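Local atomic coordinates of erythrocyte binding antigen 140 (Plasmodium falciparum, PDB entry 4GF2), a protein that probably binds a receptor on the host erythrocyte surface through its paired Duffy-binding-like domains during parasite invasion. Residues A[541-546]-A[550-555]; A[481-486]-A[537-542]; A[57-62]-A[121-126]; A[61-66]-A[140-145]. The protein carries 3 engineered substitutions. All coordinates share one frame; numbering follows the deposited sequence.

The four contacts form two pairs near opposite ends of an elongated, mostly helical chain. Contacts 1 and 2 share helix 518-548 and touch through Tyr543 and Phe483. Contacts 3 and 4 share helix 56-78, both in the first Duffy binding region, and meet where Phe59 packs on Trp142. The centres of contacts 2 and 3 are about 93 Å apart. Three contacts join helix to helix; contact 1 instead folds a loop back on the helix it follows. All four are mainly buried; contact 4 is wholly so, while contact 1 has exposed Met551 and Lys550 at its margin. Contacts 3 and 4 are aromatic. Contact 2 mixes rings with an amide. Contact 1 is the most polar, with a carboxylate and a water.

Contact 1 (A[541-546]-A[550-555]); sequences DKYTKD and KMYDNI
Asp546, Tyr552 and Met551 carry this contact, in which the loop after helix 518-548 turns back on the end of that helix. Asp546 is at the centre. Its CG is anti to the carbonyl carbon (chi1 -76°), which brings the group round to the loop, and the side chain meets both loop residues. Met551 crosses the carboxylate at a slant, with SD 3.3 Å from Asp546 OD1. Tyr552 brings its hydroxyl end to the Asp546 side chain, its ring plane 81° from the carboxylate; Tyr552 OH is 3.5 Å from Asp546 CB. A water donates to Asp546 OD2 at 2.8 Å. It also lies near Tyr552 OH, at a doubtfully short 2.4 Å, so a bridge is uncertain. Lys542, one turn back on the helix, forms a salt bridge through NZ to the syn lone pair of Asp546 OD2, at 2.7 Å. The backbone adds a weak but nearly straight bond, from Met551 N to Asp546 O at 3.4 Å. Lys550 to Asp553 form a type I turn. Tyr552 CE2 also approaches Tyr543 CD2 at 4.3 Å, and the two rings meet obliquely. Tyr543 OH bonds Lys561 O, and both tyrosines rest on Leu480 of helix 478-508. The buried carboxylate of Asp546 is thus held by a lysine and a water. The positive charge of Lys542 would be expected to favour its ionised form.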
# COMPACT_ATOMS: atom_id res chain seq x y z
N ASP A 541 2.48 18.67 -40.14
CA ASP A 541 3.22 19.90 -39.93
C ASP A 541 4.10 19.77 -38.69
O ASP A 541 5.26 20.17 -38.70
CB ASP A 541 2.26 21.08 -39.77
CG ASP A 541 2.97 22.42 -39.78
OD1 ASP A 541 3.89 22.60 -40.61
OD2 ASP A 541 2.61 23.28 -38.96
N LYS A 542 3.54 19.21 -37.63
CA LYS A 542 4.28 19.03 -36.38
C LYS A 542 5.39 18.01 -36.56
O LYS A 542 6.52 18.23 -36.14
CB LYS A 542 3.34 18.58 -35.26
CG LYS A 542 4.07 18.20 -33.97
CD LYS A 542 3.11 17.84 -32.86
CE LYS A 542 3.84 17.23 -31.67
NZ LYS A 542 4.81 18.18 -31.05
N TYR A 543 5.06 16.89 -37.20
CA TYR A 543 6.04 15.84 -37.44
C TYR A 543 7.23 16.41 -38.20
O TYR A 543 8.38 16.09 -37.90
CB TYR A 543 5.40 14.70 -38.24
CG TYR A 543 6.37 13.62 -38.66
CD1 TYR A 543 7.13 13.76 -39.82
CD2 TYR A 543 6.52 12.47 -37.91
CE1 TYR A 543 8.02 12.78 -40.21
CE2 TYR A 543 7.41 11.48 -38.29
CZ TYR A 543 8.15 11.64 -39.44
OH TYR A 543 9.04 10.66 -39.83
N THR A 544 6.94 17.27 -39.18
CA THR A 544 7.98 17.86 -40.01
C THR A 544 8.80 18.90 -39.25
O THR A 544 10.03 18.85 -39.24
CB THR A 544 7.37 18.53 -41.25
OG1 THR A 544 6.63 17.57 -42.00
CG2 THR A 544 8.46 19.12 -42.13
N LYS A 545 8.10 19.84 -38.62
CA LYS A 545 8.76 20.89 -37.86
C LYS A 545 9.59 20.32 -36.72
O LYS A 545 10.70 20.77 -36.46
CB LYS A 545 7.73 21.89 -37.32
CG LYS A 545 7.14 22.79 -38.40
CD LYS A 545 6.07 23.71 -37.84
CE LYS A 545 5.59 24.69 -38.89
NZ LYS A 545 4.39 25.46 -38.45
N ASP A 546 9.04 19.32 -36.03
CA ASP A 546 9.76 18.67 -34.93
C ASP A 546 10.97 17.92 -35.46
O ASP A 546 12.07 18.02 -34.91
CB ASP A 546 8.85 17.72 -34.15
CG ASP A 546 7.89 18.44 -33.22
OD1 ASP A 546 8.02 19.67 -33.04
OD2 ASP A 546 7.00 17.77 -32.64
N LYS A 550 15.37 18.16 -34.87
CA LYS A 550 16.18 17.02 -34.45
C LYS A 550 15.69 16.39 -33.15
O LYS A 550 16.48 15.88 -32.36
CB LYS A 550 17.65 17.44 -34.32
CG LYS A 550 18.24 18.02 -35.60
CD LYS A 550 19.71 18.38 -35.43
CE LYS A 550 20.27 18.97 -36.72
NZ LYS A 550 21.72 19.32 -36.59
N MET A 551 14.37 16.42 -32.94
CA MET A 551 13.78 15.82 -31.76
C MET A 551 13.69 14.30 -31.92
O MET A 551 13.50 13.58 -30.94
CB MET A 551 12.38 16.40 -31.51
CG MET A 551 12.37 17.91 -31.30
SD MET A 551 10.72 18.65 -31.36
CE MET A 551 9.99 17.99 -29.86
N TYR A 552 13.85 13.83 -33.15
CA TYR A 552 13.76 12.41 -33.45
C TYR A 552 15.10 11.84 -33.92
O TYR A 552 15.15 10.93 -34.74
CB TYR A 552 12.70 12.17 -34.53
CG TYR A 552 11.36 12.79 -34.22
CD1 TYR A 552 10.92 12.92 -32.91
CD2 TYR A 552 10.53 13.26 -35.24
CE1 TYR A 552 9.69 13.49 -32.62
CE2 TYR A 552 9.30 13.83 -34.96
CZ TYR A 552 8.89 13.94 -33.65
OH TYR A 552 7.67 14.51 -33.36
N ASP A 553 16.19 12.39 -33.39
CA ASP A 553 17.53 11.94 -33.75
C ASP A 553 17.81 10.54 -33.21
O ASP A 553 18.39 9.71 -33.91
CB ASP A 553 18.59 12.91 -33.22
CG ASP A 553 19.05 13.90 -34.27
OD1 ASP A 553 18.27 14.21 -35.18
OD2 ASP A 553 20.21 14.36 -34.17
N ASN A 554 17.41 10.29 -31.97
CA ASN A 554 17.68 9.02 -31.32
C ASN A 554 16.58 7.98 -31.54
O ASN A 554 16.52 6.97 -30.84
CB ASN A 554 17.88 9.23 -29.81
CG ASN A 554 18.93 10.28 -29.50
OD1 ASN A 554 20.13 10.00 -29.54
ND2 ASN A 554 18.48 11.49 -29.19
N ILE A 555 15.73 8.22 -32.53
CA ILE A 555 14.62 7.32 -32.81
C ILE A 555 14.75 6.71 -34.20
O ILE A 555 14.46 7.36 -35.20
CB ILE A 555 13.27 8.06 -32.72
CG1 ILE A 555 13.11 8.67 -31.33
CG2 ILE A 555 12.13 7.11 -33.04
CD1 ILE A 555 11.80 9.41 -31.13
O HOH W 1 7.15 15.43 -31.15

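Contact 2 (A[481-486]-A[537-542]); sequences RWFKEW and EKQVDK
Phe483 is the first residue of 481-486 to make close contact with 537-542. Its CG is anti to the backbone N (chi1 -170°), which carries the ring across toward the partner helix. Gln539 CB lies over one face of this ring, 4.0 Å from Phe483 CE1. Farther along the ring, Phe483 CZ meets Val540 CG2 at 4.2 Å. The backbone of Phe483 takes part too, as its CA is 3.9 Å from Gln539 OE1. One turn later comes Trp486. The amide of Gln539 stands almost upright on the indole, with the planes 88° apart. Its nitrogen is the leading atom: Gln539 NE2 is 3.6 Å from Trp486 CD1, over one face and toward the rim. The extended glutamine chain therefore runs between the two rings. Glu535, a turn earlier on the glutamine's helix, serves both polar groups: its carbonyl O accepts from Gln539 NE2 and its OE1 from Trp486 NE1. The two segments run roughly antiparallel, their axes 11.1 Å apart at an angle of 146°. This packing joins helix 478-508 to helix 518-548. Helix 563-570 adds to it, with Leu567 against Phe483 and Ala563 against Val540.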
# COMPACT_ATOMS: atom_id res chain seq x y z
N ARG A 481 3.34 7.97 -31.44
CA ARG A 481 2.47 6.83 -31.24
C ARG A 481 1.06 7.17 -31.70
O ARG A 481 0.38 6.34 -32.30
CB ARG A 481 2.44 6.41 -29.77
CG ARG A 481 3.81 6.12 -29.18
CD ARG A 481 3.70 5.39 -27.86
NE ARG A 481 2.68 5.96 -26.99
CZ ARG A 481 2.91 6.84 -26.01
NH1 ARG A 481 4.13 7.28 -25.76
NH2 ARG A 481 1.89 7.28 -25.28
N TRP A 482 0.63 8.39 -31.41
CA TRP A 482 -0.71 8.83 -31.76
C TRP A 482 -0.86 9.00 -33.26
O TRP A 482 -1.87 8.60 -33.84
CB TRP A 482 -1.05 10.15 -31.05
CG TRP A 482 -1.24 9.98 -29.59
CD1 TRP A 482 -1.20 8.81 -28.88
CD2 TRP A 482 -1.50 11.02 -28.64
NE1 TRP A 482 -1.42 9.06 -27.55
CE2 TRP A 482 -1.61 10.40 -27.38
CE3 TRP A 482 -1.66 12.40 -28.73
CZ2 TRP A 482 -1.86 11.13 -26.22
CZ3 TRP A 482 -1.91 13.12 -27.58
CH2 TRP A 482 -2.01 12.48 -26.34
N PHE A 483 0.15 9.60 -33.88
CA PHE A 483 0.15 9.83 -35.32
C PHE A 483 -0.13 8.52 -36.06
O PHE A 483 -0.98 8.46 -36.95
CB PHE A 483 1.50 10.40 -35.76
CG PHE A 483 1.52 10.90 -37.18
CD1 PHE A 483 0.34 11.09 -37.90
CD2 PHE A 483 2.72 11.18 -37.81
CE1 PHE A 483 0.37 11.55 -39.20
CE2 PHE A 483 2.75 11.64 -39.11
CZ PHE A 483 1.58 11.83 -39.81
N LYS A 484 0.60 7.47 -35.69
CA LYS A 484 0.40 6.15 -36.28
C LYS A 484 -1.00 5.62 -35.97
O LYS A 484 -1.65 5.03 -36.83
CB LYS A 484 1.46 5.17 -35.79
CG LYS A 484 0.90 3.81 -35.41
CD LYS A 484 2.01 2.80 -35.15
CE LYS A 484 1.55 1.73 -34.17
NZ LYS A 484 0.26 1.11 -34.55
N GLU A 485 -1.45 5.81 -34.73
CA GLU A 485 -2.78 5.38 -34.33
C GLU A 485 -3.82 6.05 -35.21
O GLU A 485 -4.82 5.44 -35.59
CB GLU A 485 -3.04 5.73 -32.85
CG GLU A 485 -4.33 5.15 -32.29
CD GLU A 485 -4.58 5.55 -30.83
OE1 GLU A 485 -3.68 6.16 -30.22
OE2 GLU A 485 -5.67 5.24 -30.31
N TRP A 486 -3.58 7.32 -35.54
CA TRP A 486 -4.48 8.07 -36.40
C TRP A 486 -4.49 7.47 -37.80
O TRP A 486 -5.55 7.32 -38.41
CB TRP A 486 -4.06 9.54 -36.45
CG TRP A 486 -4.88 10.36 -37.39
CD1 TRP A 486 -5.94 11.15 -37.08
CD2 TRP A 486 -4.70 10.48 -38.81
NE1 TRP A 486 -6.44 11.76 -38.21
CE2 TRP A 486 -5.69 11.36 -39.28
CE3 TRP A 486 -3.80 9.93 -39.72
CZ2 TRP A 486 -5.81 11.70 -40.63
CZ3 TRP A 486 -3.92 10.26 -41.06
CH2 TRP A 486 -4.91 11.14 -41.50
N GLU A 537 -3.05 17.30 -42.00
CA GLU A 537 -2.18 18.44 -42.24
C GLU A 537 -1.55 18.95 -40.95
O GLU A 537 -0.37 19.27 -40.91
CB GLU A 537 -2.95 19.56 -42.93
CG GLU A 537 -3.29 19.27 -44.38
CD GLU A 537 -4.13 20.36 -45.01
OE1 GLU A 537 -4.72 21.16 -44.26
OE2 GLU A 537 -4.20 20.42 -46.26
N LYS A 538 -2.37 19.04 -39.91
CA LYS A 538 -1.88 19.49 -38.61
C LYS A 538 -0.73 18.62 -38.14
O LYS A 538 0.36 19.12 -37.83
CB LYS A 538 -3.01 19.46 -37.57
CG LYS A 538 -4.00 20.61 -37.67
CD LYS A 538 -5.02 20.56 -36.54
CE LYS A 538 -5.95 21.76 -36.55
NZ LYS A 538 -6.84 21.78 -37.74
N GLN A 539 -0.96 17.32 -38.08
CA GLN A 539 0.02 16.39 -37.54
C GLN A 539 1.26 16.27 -38.42
O GLN A 539 2.37 16.11 -37.92
CB GLN A 539 -0.61 15.01 -37.36
CG GLN A 539 -1.70 14.99 -36.31
CD GLN A 539 -2.49 13.71 -36.34
OE1 GLN A 539 -2.32 12.84 -35.50
NE2 GLN A 539 -3.37 13.59 -37.33
N VAL A 540 1.07 16.35 -39.73
CA VAL A 540 2.19 16.32 -40.66
C VAL A 540 3.09 17.52 -40.41
O VAL A 540 4.32 17.41 -40.44
CB VAL A 540 1.70 16.34 -42.12
CG1 VAL A 540 2.79 16.86 -43.05
CG2 VAL A 540 1.25 14.95 -42.54
N ASP A 541 2.48 18.67 -40.14
CA ASP A 541 3.22 19.90 -39.93
C ASP A 541 4.10 19.77 -38.69
O ASP A 541 5.26 20.17 -38.70
CB ASP A 541 2.26 21.08 -39.77
CG ASP A 541 2.97 22.42 -39.78
OD1 ASP A 541 3.89 22.60 -40.61
OD2 ASP A 541 2.61 23.28 -38.96
N LYS A 542 3.54 19.21 -37.63
CA LYS A 542 4.28 19.03 -36.38
C LYS A 542 5.39 18.01 -36.56
O LYS A 542 6.52 18.23 -36.14
CB LYS A 542 3.34 18.58 -35.26
CG LYS A 542 4.07 18.20 -33.97
CD LYS A 542 3.11 17.84 -32.86
CE LYS A 542 3.84 17.23 -31.67
NZ LYS A 542 4.81 18.18 -31.05

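Contact 3 (A[57-62]-A[121-126]); sequences EKFKEI and KKFSDY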
# COMPACT_ATOMS: atom_id res chain seq x y z
N GLU A 57 18.34 -3.33 57.56
CA GLU A 57 17.02 -2.90 57.99
C GLU A 57 16.55 -1.79 57.06
O GLU A 57 15.41 -1.79 56.60
CB GLU A 57 17.03 -2.40 59.43
CG GLU A 57 17.44 -3.46 60.45
CD GLU A 57 17.24 -3.00 61.89
OE1 GLU A 57 16.35 -2.16 62.12
OE2 GLU A 57 17.98 -3.47 62.78
N LYS A 58 17.45 -0.85 56.76
CA LYS A 58 17.12 0.26 55.89
C LYS A 58 16.79 -0.24 54.49
O LYS A 58 15.77 0.15 53.91
CB LYS A 58 18.27 1.26 55.83
CG LYS A 58 17.90 2.61 55.24
CD LYS A 58 16.82 3.29 56.07
CE LYS A 58 16.54 4.70 55.58
NZ LYS A 58 15.45 5.35 56.36
N PHE A 59 17.64 -1.11 53.96
CA PHE A 59 17.41 -1.68 52.64
C PHE A 59 16.03 -2.32 52.55
O PHE A 59 15.33 -2.19 51.55
CB PHE A 59 18.48 -2.71 52.28
CG PHE A 59 18.19 -3.46 51.02
CD1 PHE A 59 18.47 -2.90 49.78
CD2 PHE A 59 17.62 -4.72 51.07
CE1 PHE A 59 18.19 -3.59 48.62
CE2 PHE A 59 17.34 -5.42 49.90
CZ PHE A 59 17.62 -4.85 48.67
N LYS A 60 15.65 -3.02 53.61
CA LYS A 60 14.34 -3.66 53.69
C LYS A 60 13.25 -2.59 53.66
O LYS A 60 12.27 -2.71 52.92
CB LYS A 60 14.23 -4.48 54.97
CG LYS A 60 12.85 -5.03 55.26
CD LYS A 60 12.36 -5.95 54.16
CE LYS A 60 11.02 -6.59 54.51
NZ LYS A 60 11.12 -7.53 55.66
N GLU A 61 13.43 -1.55 54.46
CA GLU A 61 12.45 -0.48 54.57
C GLU A 61 12.23 0.20 53.23
O GLU A 61 11.10 0.53 52.87
CB GLU A 61 12.91 0.55 55.60
CG GLU A 61 11.98 1.75 55.72
CD GLU A 61 12.63 2.91 56.43
OE1 GLU A 61 13.61 2.69 57.17
OE2 GLU A 61 12.16 4.06 56.24
N ILE A 62 13.32 0.42 52.49
CA ILE A 62 13.23 1.08 51.20
C ILE A 62 12.59 0.17 50.16
O ILE A 62 11.91 0.63 49.25
CB ILE A 62 14.63 1.52 50.69
CG1 ILE A 62 15.25 2.53 51.66
CG2 ILE A 62 14.53 2.11 49.29
CD1 ILE A 62 14.43 3.79 51.87
N LYS A 121 26.47 -3.21 45.21
CA LYS A 121 27.57 -2.61 45.95
C LYS A 121 27.25 -2.62 47.44
O LYS A 121 28.12 -2.87 48.27
CB LYS A 121 27.83 -1.19 45.45
CG LYS A 121 29.03 -0.51 46.10
CD LYS A 121 28.62 0.33 47.30
CE LYS A 121 29.84 0.87 48.04
NZ LYS A 121 29.45 1.78 49.14
N LYS A 122 25.99 -2.35 47.78
CA LYS A 122 25.59 -2.32 49.18
C LYS A 122 25.62 -3.72 49.78
O LYS A 122 26.01 -3.90 50.94
CB LYS A 122 24.20 -1.71 49.34
CG LYS A 122 24.11 -0.24 48.95
CD LYS A 122 25.23 0.58 49.58
CE LYS A 122 25.25 0.43 51.09
NZ LYS A 122 26.32 1.27 51.72
N PHE A 123 25.22 -4.71 49.00
CA PHE A 123 25.26 -6.08 49.47
C PHE A 123 26.70 -6.59 49.56
O PHE A 123 26.99 -7.50 50.34
CB PHE A 123 24.39 -6.99 48.59
CG PHE A 123 22.99 -7.18 49.12
CD1 PHE A 123 22.02 -6.22 48.89
CD2 PHE A 123 22.66 -8.31 49.84
CE1 PHE A 123 20.73 -6.39 49.38
CE2 PHE A 123 21.37 -8.49 50.33
CZ PHE A 123 20.41 -7.52 50.10
N SER A 124 27.59 -5.99 48.78
CA SER A 124 29.02 -6.23 48.95
C SER A 124 29.46 -5.78 50.33
O SER A 124 30.22 -6.46 51.01
CB SER A 124 29.84 -5.49 47.89
OG SER A 124 29.98 -6.27 46.72
N ASP A 125 28.97 -4.61 50.74
CA ASP A 125 29.29 -4.06 52.05
C ASP A 125 28.65 -4.89 53.16
O ASP A 125 29.29 -5.21 54.16
CB ASP A 125 28.82 -2.61 52.15
CG ASP A 125 29.46 -1.71 51.10
OD1 ASP A 125 30.56 -2.06 50.60
OD2 ASP A 125 28.87 -0.66 50.77
N TYR A 126 27.38 -5.25 52.97
CA TYR A 126 26.63 -5.99 53.98
C TYR A 126 27.33 -7.31 54.32
O TYR A 126 27.49 -7.65 55.49
CB TYR A 126 25.21 -6.28 53.49
CG TYR A 126 24.36 -5.05 53.24
CD1 TYR A 126 24.63 -3.84 53.87
CD2 TYR A 126 23.27 -5.10 52.38
CE1 TYR A 126 23.84 -2.72 53.64
CE2 TYR A 126 22.49 -4.00 52.14
CZ TYR A 126 22.77 -2.81 52.77
OH TYR A 126 21.98 -1.70 52.53
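Phe59 and Phe123 make a T-shaped aromatic pair across the contact. The edge of Phe123 points at the face of Phe59, with planes at 86° and centroids 5.0 Å apart. The leading atom is Phe123 CE1, 3.5 Å from Phe59 CZ and toward the rim of the ring rather than over its middle. Phe59 CG is anti to the backbone N (chi1 172°), which helps turn that face to helix 110-127.

The other packing is by Tyr126. Its OH lies 3.7 Å from Phe59 CB, and its CE2 is 4.2 Å from the same carbon. The hydroxyl itself is hydrogen-bonded to Leu53 O in a nearby loop. Within its own helix, Tyr126 places CD2 over the centre of the Phe123 ring.

Salt bridges stay within each helix. Lys121 NZ reaches the syn lone pair of Asp125 OD2 at 3.0 Å. Lys122 NZ makes a weaker bond to the same oxygen, completing a small network. Lys58 pairs weakly with Glu61.

The chemistry is therefore divided. Aromatic packing, with the tyrosine hydroxyl against Phe59 CB, joins helix 56-78 to helix 110-127. These salt bridges run along each helix, and the same hydroxyl ties in the Leu53 loop.

Contact 4 (A[61-66]-A[140-145]); sequences EIFLIS and KEWWEK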
# COMPACT_ATOMS: atom_id res chain seq x y z
N GLU A 61 13.43 -1.55 54.46
CA GLU A 61 12.45 -0.48 54.57
C GLU A 61 12.23 0.20 53.23
O GLU A 61 11.10 0.53 52.87
CB GLU A 61 12.91 0.55 55.60
CG GLU A 61 11.98 1.75 55.72
CD GLU A 61 12.63 2.91 56.43
OE1 GLU A 61 13.61 2.69 57.17
OE2 GLU A 61 12.16 4.06 56.24
N ILE A 62 13.32 0.42 52.49
CA ILE A 62 13.23 1.08 51.20
C ILE A 62 12.59 0.17 50.16
O ILE A 62 11.91 0.63 49.25
CB ILE A 62 14.63 1.52 50.69
CG1 ILE A 62 15.25 2.53 51.66
CG2 ILE A 62 14.53 2.11 49.29
CD1 ILE A 62 14.43 3.79 51.87
N PHE A 63 12.81 -1.13 50.31
CA PHE A 63 12.21 -2.10 49.40
C PHE A 63 10.71 -2.10 49.63
O PHE A 63 9.92 -2.15 48.68
CB PHE A 63 12.80 -3.48 49.64
CG PHE A 63 13.01 -4.28 48.38
CD1 PHE A 63 12.10 -4.23 47.34
CD2 PHE A 63 14.13 -5.07 48.25
CE1 PHE A 63 12.30 -4.97 46.19
CE2 PHE A 63 14.34 -5.81 47.10
CZ PHE A 63 13.43 -5.76 46.07
N LEU A 64 10.31 -2.04 50.89
CA LEU A 64 8.89 -2.01 51.24
C LEU A 64 8.24 -0.77 50.63
O LEU A 64 7.11 -0.83 50.13
CB LEU A 64 8.71 -2.02 52.75
CG LEU A 64 8.95 -3.37 53.43
CD1 LEU A 64 9.09 -3.20 54.94
CD2 LEU A 64 7.83 -4.35 53.11
N ILE A 65 8.95 0.35 50.68
CA ILE A 65 8.45 1.59 50.12
C ILE A 65 8.30 1.48 48.60
O ILE A 65 7.34 1.98 48.02
CB ILE A 65 9.37 2.77 50.45
CG1 ILE A 65 9.29 3.09 51.94
CG2 ILE A 65 9.00 3.99 49.62
CD1 ILE A 65 10.32 4.09 52.42
N SER A 66 9.26 0.83 47.97
CA SER A 66 9.25 0.71 46.52
C SER A 66 8.04 -0.09 46.02
O SER A 66 7.34 0.36 45.12
CB SER A 66 10.55 0.06 46.04
OG SER A 66 11.66 0.89 46.35
N LYS A 140 19.17 -14.24 46.52
CA LYS A 140 18.09 -15.20 46.33
C LYS A 140 17.56 -15.65 47.68
O LYS A 140 16.35 -15.70 47.90
CB LYS A 140 18.58 -16.40 45.50
CG LYS A 140 18.86 -16.03 44.05
CD LYS A 140 19.57 -17.14 43.29
CE LYS A 140 18.59 -18.19 42.79
NZ LYS A 140 19.09 -18.86 41.56
N GLU A 141 18.47 -15.96 48.60
CA GLU A 141 18.07 -16.34 49.95
C GLU A 141 17.33 -15.19 50.63
O GLU A 141 16.31 -15.39 51.28
CB GLU A 141 19.29 -16.75 50.77
CG GLU A 141 20.01 -17.98 50.24
CD GLU A 141 21.22 -18.37 51.09
OE1 GLU A 141 21.11 -18.34 52.33
OE2 GLU A 141 22.27 -18.69 50.50
N TRP A 142 17.85 -13.98 50.47
CA TRP A 142 17.23 -12.81 51.08
C TRP A 142 15.80 -12.65 50.59
O TRP A 142 14.88 -12.43 51.37
CB TRP A 142 18.05 -11.55 50.78
CG TRP A 142 17.51 -10.33 51.45
CD1 TRP A 142 17.92 -9.81 52.64
CD2 TRP A 142 16.46 -9.48 50.98
NE1 TRP A 142 17.20 -8.68 52.94
CE2 TRP A 142 16.29 -8.46 51.94
CE3 TRP A 142 15.65 -9.48 49.84
CZ2 TRP A 142 15.34 -7.45 51.79
CZ3 TRP A 142 14.71 -8.48 49.70
CH2 TRP A 142 14.56 -7.48 50.67
N TRP A 143 15.61 -12.76 49.28
CA TRP A 143 14.28 -12.67 48.72
C TRP A 143 13.38 -13.74 49.34
O TRP A 143 12.24 -13.47 49.71
CB TRP A 143 14.31 -12.82 47.20
CG TRP A 143 12.97 -12.57 46.59
CD1 TRP A 143 12.07 -13.51 46.18
CD2 TRP A 143 12.37 -11.30 46.33
NE1 TRP A 143 10.94 -12.90 45.68
CE2 TRP A 143 11.10 -11.54 45.77
CE3 TRP A 143 12.78 -9.98 46.53
CZ2 TRP A 143 10.25 -10.51 45.39
CZ3 TRP A 143 11.92 -8.96 46.15
CH2 TRP A 143 10.67 -9.23 45.59
N GLU A 144 13.91 -14.95 49.46
CA GLU A 144 13.15 -16.06 50.02
C GLU A 144 12.53 -15.67 51.36
O GLU A 144 11.35 -15.93 51.61
CB GLU A 144 14.05 -17.29 50.22
CG GLU A 144 13.72 -18.46 49.31
CD GLU A 144 12.34 -19.04 49.58
OE1 GLU A 144 12.12 -19.58 50.69
OE2 GLU A 144 11.48 -18.96 48.68
N LYS A 145 13.32 -15.03 52.21
CA LYS A 145 12.89 -14.73 53.57
C LYS A 145 12.00 -13.49 53.66
O LYS A 145 11.24 -13.34 54.62
CB LYS A 145 14.11 -14.57 54.47
CG LYS A 145 14.80 -15.90 54.77
CD LYS A 145 16.31 -15.78 54.87
CE LYS A 145 16.95 -17.15 55.04
NZ LYS A 145 18.44 -17.09 55.08
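This is a buried aromatic contact between helix 56-78 and helix 132-155, in the first Duffy binding region. Three rings make it: Phe63 from one helix, Trp142 and Trp143 from the other. Phe63 runs nearly parallel to the six-membered ring of Trp142, with 16° between the planes. The rings are slid apart and barely overlap, and the closest atoms are Phe63 CD2 and Trp142 CH2 at 3.4 Å. Trp143 uses a different part of the phenylalanine. Its CZ3 meets Phe63 CZ at 3.5 Å, and the phenylalanine atom lies at the edge of the indole. The planes here are at 55°. Both tryptophans have CG anti to the backbone N (chi1 -177° for Trp142), and both indoles extend toward Phe63. The nearest CA atoms, those of Phe63 and Trp143, are 10.8 Å apart, a gap spanned by the large side chains. A turn beyond Phe63, Ser66 OG bonds back to Ile62 O at 2.9 Å, on the opposite face of that carbonyl from Ser66 N. Phe48 and Phe59 add their rings around Phe63, and Phe94 and Phe101 of helix 83-101 meet the tryptophans. The result is an aromatic cluster in the helical core of a Duffy-binding-like domain.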